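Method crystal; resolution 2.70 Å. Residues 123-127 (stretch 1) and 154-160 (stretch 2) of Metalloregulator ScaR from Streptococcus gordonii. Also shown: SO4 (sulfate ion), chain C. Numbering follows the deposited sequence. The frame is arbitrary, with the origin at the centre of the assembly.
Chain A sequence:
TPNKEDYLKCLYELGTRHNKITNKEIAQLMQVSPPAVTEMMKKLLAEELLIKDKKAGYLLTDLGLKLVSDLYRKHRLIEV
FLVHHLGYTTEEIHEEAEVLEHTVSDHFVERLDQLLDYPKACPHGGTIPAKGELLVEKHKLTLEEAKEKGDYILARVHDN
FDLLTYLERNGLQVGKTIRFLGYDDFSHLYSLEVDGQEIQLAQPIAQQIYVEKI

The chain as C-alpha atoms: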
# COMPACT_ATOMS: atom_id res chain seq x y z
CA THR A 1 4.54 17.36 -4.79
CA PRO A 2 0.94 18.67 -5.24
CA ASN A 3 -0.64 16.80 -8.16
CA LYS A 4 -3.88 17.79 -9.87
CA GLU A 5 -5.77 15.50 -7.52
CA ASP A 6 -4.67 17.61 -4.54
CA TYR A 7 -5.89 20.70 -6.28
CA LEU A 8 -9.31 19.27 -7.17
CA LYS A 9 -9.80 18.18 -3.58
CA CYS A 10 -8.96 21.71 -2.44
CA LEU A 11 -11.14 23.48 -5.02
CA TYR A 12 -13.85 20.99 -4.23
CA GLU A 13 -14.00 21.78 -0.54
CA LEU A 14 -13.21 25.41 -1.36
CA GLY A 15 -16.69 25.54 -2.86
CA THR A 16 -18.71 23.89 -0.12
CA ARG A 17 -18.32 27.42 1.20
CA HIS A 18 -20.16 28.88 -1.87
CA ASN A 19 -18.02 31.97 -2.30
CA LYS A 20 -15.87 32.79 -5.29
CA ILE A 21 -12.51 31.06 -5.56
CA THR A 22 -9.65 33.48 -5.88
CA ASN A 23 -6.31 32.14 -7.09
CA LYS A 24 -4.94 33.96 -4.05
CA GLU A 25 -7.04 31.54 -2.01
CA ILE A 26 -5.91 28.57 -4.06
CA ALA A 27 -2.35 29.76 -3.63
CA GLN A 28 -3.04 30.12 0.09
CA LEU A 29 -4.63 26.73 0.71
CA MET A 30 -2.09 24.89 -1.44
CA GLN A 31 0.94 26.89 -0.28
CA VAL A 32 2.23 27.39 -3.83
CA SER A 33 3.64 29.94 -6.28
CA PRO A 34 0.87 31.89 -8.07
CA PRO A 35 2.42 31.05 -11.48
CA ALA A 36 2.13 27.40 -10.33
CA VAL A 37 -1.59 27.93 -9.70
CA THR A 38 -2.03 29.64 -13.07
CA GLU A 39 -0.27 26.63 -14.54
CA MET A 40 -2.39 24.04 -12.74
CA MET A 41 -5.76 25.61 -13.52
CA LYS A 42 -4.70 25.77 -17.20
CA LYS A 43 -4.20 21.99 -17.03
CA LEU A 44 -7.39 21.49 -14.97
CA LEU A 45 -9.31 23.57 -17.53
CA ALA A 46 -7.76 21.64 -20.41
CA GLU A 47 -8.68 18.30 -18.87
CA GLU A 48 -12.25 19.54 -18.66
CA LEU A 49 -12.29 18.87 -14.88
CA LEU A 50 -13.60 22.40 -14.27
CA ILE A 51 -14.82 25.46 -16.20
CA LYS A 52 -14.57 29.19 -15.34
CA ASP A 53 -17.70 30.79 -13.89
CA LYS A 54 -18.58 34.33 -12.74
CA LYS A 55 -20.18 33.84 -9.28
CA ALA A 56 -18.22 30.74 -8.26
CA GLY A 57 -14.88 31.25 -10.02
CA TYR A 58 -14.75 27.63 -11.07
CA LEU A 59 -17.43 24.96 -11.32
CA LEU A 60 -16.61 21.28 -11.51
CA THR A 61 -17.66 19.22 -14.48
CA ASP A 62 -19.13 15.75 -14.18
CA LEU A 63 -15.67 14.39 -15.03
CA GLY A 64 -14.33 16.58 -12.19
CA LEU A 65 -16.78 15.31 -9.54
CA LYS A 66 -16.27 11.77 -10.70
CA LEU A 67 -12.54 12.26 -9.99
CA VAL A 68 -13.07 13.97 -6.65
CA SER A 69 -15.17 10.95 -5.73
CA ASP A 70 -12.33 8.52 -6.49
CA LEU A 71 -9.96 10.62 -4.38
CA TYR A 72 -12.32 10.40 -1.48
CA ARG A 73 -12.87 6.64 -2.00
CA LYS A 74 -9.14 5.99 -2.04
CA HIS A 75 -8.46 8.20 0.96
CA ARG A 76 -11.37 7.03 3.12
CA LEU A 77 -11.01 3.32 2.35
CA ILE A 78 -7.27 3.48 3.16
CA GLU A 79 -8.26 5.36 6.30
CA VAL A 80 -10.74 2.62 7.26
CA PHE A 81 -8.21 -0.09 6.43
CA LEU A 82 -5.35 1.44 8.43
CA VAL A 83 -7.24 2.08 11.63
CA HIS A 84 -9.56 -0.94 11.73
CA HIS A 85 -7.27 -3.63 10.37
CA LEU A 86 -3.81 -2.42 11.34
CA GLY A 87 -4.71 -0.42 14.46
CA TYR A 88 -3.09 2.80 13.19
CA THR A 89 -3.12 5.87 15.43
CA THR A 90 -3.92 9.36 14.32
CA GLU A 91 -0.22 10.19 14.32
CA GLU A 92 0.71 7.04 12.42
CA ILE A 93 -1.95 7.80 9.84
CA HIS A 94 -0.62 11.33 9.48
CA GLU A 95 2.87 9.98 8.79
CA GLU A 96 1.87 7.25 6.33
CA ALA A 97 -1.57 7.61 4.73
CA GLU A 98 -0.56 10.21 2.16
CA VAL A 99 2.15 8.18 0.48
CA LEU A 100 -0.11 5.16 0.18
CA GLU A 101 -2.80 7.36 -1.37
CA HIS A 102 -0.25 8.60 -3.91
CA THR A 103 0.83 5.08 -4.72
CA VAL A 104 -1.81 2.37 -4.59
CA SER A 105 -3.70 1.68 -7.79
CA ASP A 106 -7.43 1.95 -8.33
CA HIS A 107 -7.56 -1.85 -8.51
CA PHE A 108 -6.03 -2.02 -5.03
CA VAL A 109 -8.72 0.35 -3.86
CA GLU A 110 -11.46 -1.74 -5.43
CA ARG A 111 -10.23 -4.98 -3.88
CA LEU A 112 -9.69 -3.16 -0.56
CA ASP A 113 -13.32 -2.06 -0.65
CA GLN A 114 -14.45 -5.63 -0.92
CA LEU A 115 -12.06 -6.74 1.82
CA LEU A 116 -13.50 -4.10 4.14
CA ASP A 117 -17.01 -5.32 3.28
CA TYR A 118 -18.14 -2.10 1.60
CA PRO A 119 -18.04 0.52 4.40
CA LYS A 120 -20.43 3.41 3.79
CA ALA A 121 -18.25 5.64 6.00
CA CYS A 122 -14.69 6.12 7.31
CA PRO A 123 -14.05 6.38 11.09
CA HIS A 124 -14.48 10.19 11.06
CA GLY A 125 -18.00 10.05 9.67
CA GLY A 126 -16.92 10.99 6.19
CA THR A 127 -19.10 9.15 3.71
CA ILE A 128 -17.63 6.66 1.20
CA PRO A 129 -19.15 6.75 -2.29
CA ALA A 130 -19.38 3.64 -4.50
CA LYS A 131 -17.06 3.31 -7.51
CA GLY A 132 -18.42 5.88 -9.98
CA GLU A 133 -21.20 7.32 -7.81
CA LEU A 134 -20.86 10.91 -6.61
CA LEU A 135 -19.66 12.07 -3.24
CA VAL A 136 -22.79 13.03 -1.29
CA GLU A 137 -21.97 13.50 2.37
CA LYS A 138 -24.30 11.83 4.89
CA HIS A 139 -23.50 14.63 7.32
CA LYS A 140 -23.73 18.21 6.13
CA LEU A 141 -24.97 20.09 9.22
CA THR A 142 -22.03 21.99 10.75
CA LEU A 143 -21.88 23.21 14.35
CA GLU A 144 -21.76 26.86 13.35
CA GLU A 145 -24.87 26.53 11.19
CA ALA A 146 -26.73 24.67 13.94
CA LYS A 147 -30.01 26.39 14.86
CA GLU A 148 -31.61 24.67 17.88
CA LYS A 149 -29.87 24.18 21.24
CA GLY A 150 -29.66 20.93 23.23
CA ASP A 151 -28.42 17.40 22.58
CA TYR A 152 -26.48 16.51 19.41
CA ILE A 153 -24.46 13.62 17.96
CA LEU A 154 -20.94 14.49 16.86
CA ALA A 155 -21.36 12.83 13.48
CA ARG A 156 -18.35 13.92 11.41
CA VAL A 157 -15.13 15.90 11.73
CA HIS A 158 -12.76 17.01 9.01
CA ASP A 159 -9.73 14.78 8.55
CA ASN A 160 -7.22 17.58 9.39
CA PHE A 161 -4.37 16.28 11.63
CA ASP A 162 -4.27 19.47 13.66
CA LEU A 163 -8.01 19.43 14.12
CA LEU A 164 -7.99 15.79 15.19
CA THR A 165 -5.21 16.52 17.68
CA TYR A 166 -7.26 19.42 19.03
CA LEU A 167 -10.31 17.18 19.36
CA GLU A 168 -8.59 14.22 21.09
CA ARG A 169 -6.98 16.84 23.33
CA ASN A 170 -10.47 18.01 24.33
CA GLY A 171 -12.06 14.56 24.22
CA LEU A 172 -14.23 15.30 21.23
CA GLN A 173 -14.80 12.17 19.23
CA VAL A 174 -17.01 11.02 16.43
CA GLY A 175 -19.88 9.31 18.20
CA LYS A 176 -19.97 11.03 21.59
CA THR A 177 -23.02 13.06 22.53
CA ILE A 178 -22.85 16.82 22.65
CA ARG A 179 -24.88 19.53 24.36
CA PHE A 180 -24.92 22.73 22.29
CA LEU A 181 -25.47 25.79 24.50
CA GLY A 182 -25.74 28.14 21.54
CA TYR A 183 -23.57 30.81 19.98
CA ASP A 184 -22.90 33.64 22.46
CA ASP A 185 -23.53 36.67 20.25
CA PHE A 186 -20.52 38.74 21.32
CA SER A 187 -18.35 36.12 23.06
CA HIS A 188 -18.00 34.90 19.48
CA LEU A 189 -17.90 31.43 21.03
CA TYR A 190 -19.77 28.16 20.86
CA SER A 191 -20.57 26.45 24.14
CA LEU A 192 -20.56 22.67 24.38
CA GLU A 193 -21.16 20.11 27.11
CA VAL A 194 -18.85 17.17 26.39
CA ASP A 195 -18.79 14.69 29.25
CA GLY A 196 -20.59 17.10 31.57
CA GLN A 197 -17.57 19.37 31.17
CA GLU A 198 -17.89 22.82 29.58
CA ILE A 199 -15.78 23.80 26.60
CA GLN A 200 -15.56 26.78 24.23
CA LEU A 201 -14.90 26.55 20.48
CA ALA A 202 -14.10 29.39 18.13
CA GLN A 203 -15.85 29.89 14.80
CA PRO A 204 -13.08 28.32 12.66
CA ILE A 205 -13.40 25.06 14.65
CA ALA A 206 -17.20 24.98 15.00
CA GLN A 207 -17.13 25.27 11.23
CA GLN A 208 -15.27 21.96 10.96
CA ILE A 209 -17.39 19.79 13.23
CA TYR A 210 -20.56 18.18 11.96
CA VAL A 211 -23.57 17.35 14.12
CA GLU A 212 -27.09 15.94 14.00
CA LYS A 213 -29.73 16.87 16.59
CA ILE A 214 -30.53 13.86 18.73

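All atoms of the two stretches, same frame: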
# COMPACT_ATOMS: atom_id res chain seq x y z
N PRO A 123 -13.85 6.17 9.64
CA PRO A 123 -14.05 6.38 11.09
C PRO A 123 -14.37 7.83 11.50
O PRO A 123 -14.88 8.02 12.60
CB PRO A 123 -12.72 5.92 11.72
CG PRO A 123 -12.03 5.12 10.63
CD PRO A 123 -12.48 5.73 9.33
N HIS A 124 -14.12 8.83 10.66
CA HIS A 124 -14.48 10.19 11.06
C HIS A 124 -15.82 10.66 10.54
O HIS A 124 -16.10 11.86 10.56
CB HIS A 124 -13.41 11.19 10.67
CG HIS A 124 -12.11 10.97 11.37
ND1 HIS A 124 -10.96 10.61 10.70
CD2 HIS A 124 -11.79 11.05 12.68
CE1 HIS A 124 -9.98 10.49 11.58
NE2 HIS A 124 -10.45 10.75 12.78
N GLY A 125 -16.64 9.73 10.07
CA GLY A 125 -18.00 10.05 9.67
C GLY A 125 -18.11 10.51 8.23
O GLY A 125 -19.22 10.68 7.67
N GLY A 126 -16.96 10.73 7.61
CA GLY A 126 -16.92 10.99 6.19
C GLY A 126 -17.55 9.83 5.46
O GLY A 126 -17.24 8.64 5.74
N THR A 127 -18.41 10.16 4.51
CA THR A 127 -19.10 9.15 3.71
C THR A 127 -18.21 8.60 2.58
O THR A 127 -17.32 9.29 2.10
CB THR A 127 -20.38 9.71 3.14
OG1 THR A 127 -20.76 8.93 2.00
CG2 THR A 127 -20.14 11.11 2.69
N LEU A 154 -22.10 14.02 17.60
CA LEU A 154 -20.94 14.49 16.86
C LEU A 154 -20.69 13.53 15.71
O LEU A 154 -19.96 12.56 15.85
CB LEU A 154 -19.71 14.53 17.75
CG LEU A 154 -18.56 15.26 17.09
CD1 LEU A 154 -19.16 16.32 16.20
CD2 LEU A 154 -17.68 15.87 18.15
N ALA A 155 -21.29 13.82 14.55
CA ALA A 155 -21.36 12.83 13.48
C ALA A 155 -20.15 12.77 12.56
O ALA A 155 -19.74 11.68 12.17
CB ALA A 155 -22.63 12.98 12.69
N ARG A 156 -19.58 13.92 12.22
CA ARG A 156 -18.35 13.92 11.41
C ARG A 156 -17.39 15.03 11.83
O ARG A 156 -17.79 16.00 12.45
CB ARG A 156 -18.67 14.00 9.91
CG ARG A 156 -17.50 14.40 9.04
CD ARG A 156 -17.80 14.24 7.55
NE ARG A 156 -18.61 15.31 6.98
CZ ARG A 156 -18.25 16.05 5.94
NH1 ARG A 156 -17.08 15.86 5.34
NH2 ARG A 156 -19.06 17.00 5.48
N VAL A 157 -16.12 14.86 11.51
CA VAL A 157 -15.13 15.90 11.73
C VAL A 157 -14.24 15.86 10.51
O VAL A 157 -14.13 14.83 9.86
CB VAL A 157 -14.25 15.61 12.96
CG1 VAL A 157 -15.11 15.25 14.14
CG2 VAL A 157 -13.29 14.48 12.66
N HIS A 158 -13.63 16.98 10.17
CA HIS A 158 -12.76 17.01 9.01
C HIS A 158 -11.49 16.26 9.35
O HIS A 158 -11.09 16.23 10.50
CB HIS A 158 -12.45 18.45 8.58
CG HIS A 158 -13.42 18.99 7.58
ND1 HIS A 158 -13.27 18.80 6.22
CD2 HIS A 158 -14.58 19.68 7.73
CE1 HIS A 158 -14.28 19.36 5.58
NE2 HIS A 158 -15.09 19.90 6.47
N ASP A 159 -10.87 15.66 8.35
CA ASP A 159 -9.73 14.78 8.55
C ASP A 159 -8.48 15.46 9.13
O ASP A 159 -7.66 14.81 9.77
CB ASP A 159 -9.38 14.08 7.24
CG ASP A 159 -9.28 12.60 7.40
OD1 ASP A 159 -9.07 12.16 8.55
OD2 ASP A 159 -9.43 11.86 6.41
N ASN A 160 -8.33 16.76 8.89
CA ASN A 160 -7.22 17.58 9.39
C ASN A 160 -6.47 17.12 10.69
O ASN A 160 -7.04 17.06 11.80
CB ASN A 160 -7.73 19.02 9.53
CG ASN A 160 -6.62 20.00 9.80
OD1 ASN A 160 -5.45 19.75 9.50
ND2 ASN A 160 -6.98 21.15 10.38
S SO4 C . -12.77 15.80 5.21
O1 SO4 C . -13.89 15.52 6.12
O2 SO4 C . -13.31 16.53 4.06
O3 SO4 C . -11.74 16.62 5.85
O4 SO4 C . -12.19 14.52 4.75

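A single backbone hydrogen bond ties an irregular loop to the end of a strand. Stretch 1 has no regular structure, while residues 154-157 form a strand that gives way to loop at His158. Val157 N donates to His124 O at 3.1 Å with an N-H...O angle of 154°, so the strand's amide is satisfied by a loop carbonyl.

Two CA-H...O contacts reinforce this bond. Arg156 CA lies 3.2 Å from the same His124 O, and Gly125 CA approaches Ala155 O at 3.5 Å, so carbonyls from both stretches take part. The nearest CA atoms across the stretches are Gly125 CA and Arg156 CA, 4.3 Å apart.

Such closeness depends on glycine. An ideal CB on Gly125 would sit 2.0 Å from Ala155 O and 2.9 Å from Arg156 CA, both clashes. Its phi/psi of 88/-9 would also jam a CB against the preceding carbonyl, so the backbone angles and the packing make the same demand. Gly126 is less constrained by this contact: its ideal CB would stay 4.2 Å from Arg156 CD.

Side chains widen the contact. The extended start of Arg156 (chi1 and chi2 both t) lays aliphatic carbon along the glycines, with CD 3.6 Å from Gly126 N. His124, the residue most covered by the other stretch, places CD2 3.7 Å from Val157 CG2, a nonpolar contact, while its ND1 lies 3.3 Å from Asp159 OD1, a polar approach whose bonding the geometry leaves open.

A sulfate, probably from the crystallisation liquor, collects donors from stretch 2. His158 ND1 and Asp159 N both bond SO4 O3, at 2.7 and 2.8 Å, and Arg156 NH1 reaches SO4 O1 in a weak 3.3 Å bond. Arg156 thus serves twice: its CD packs against the loop and its NH1 makes a weak bond to the anion, while NE and NH2 are bonded elsewhere in the structure.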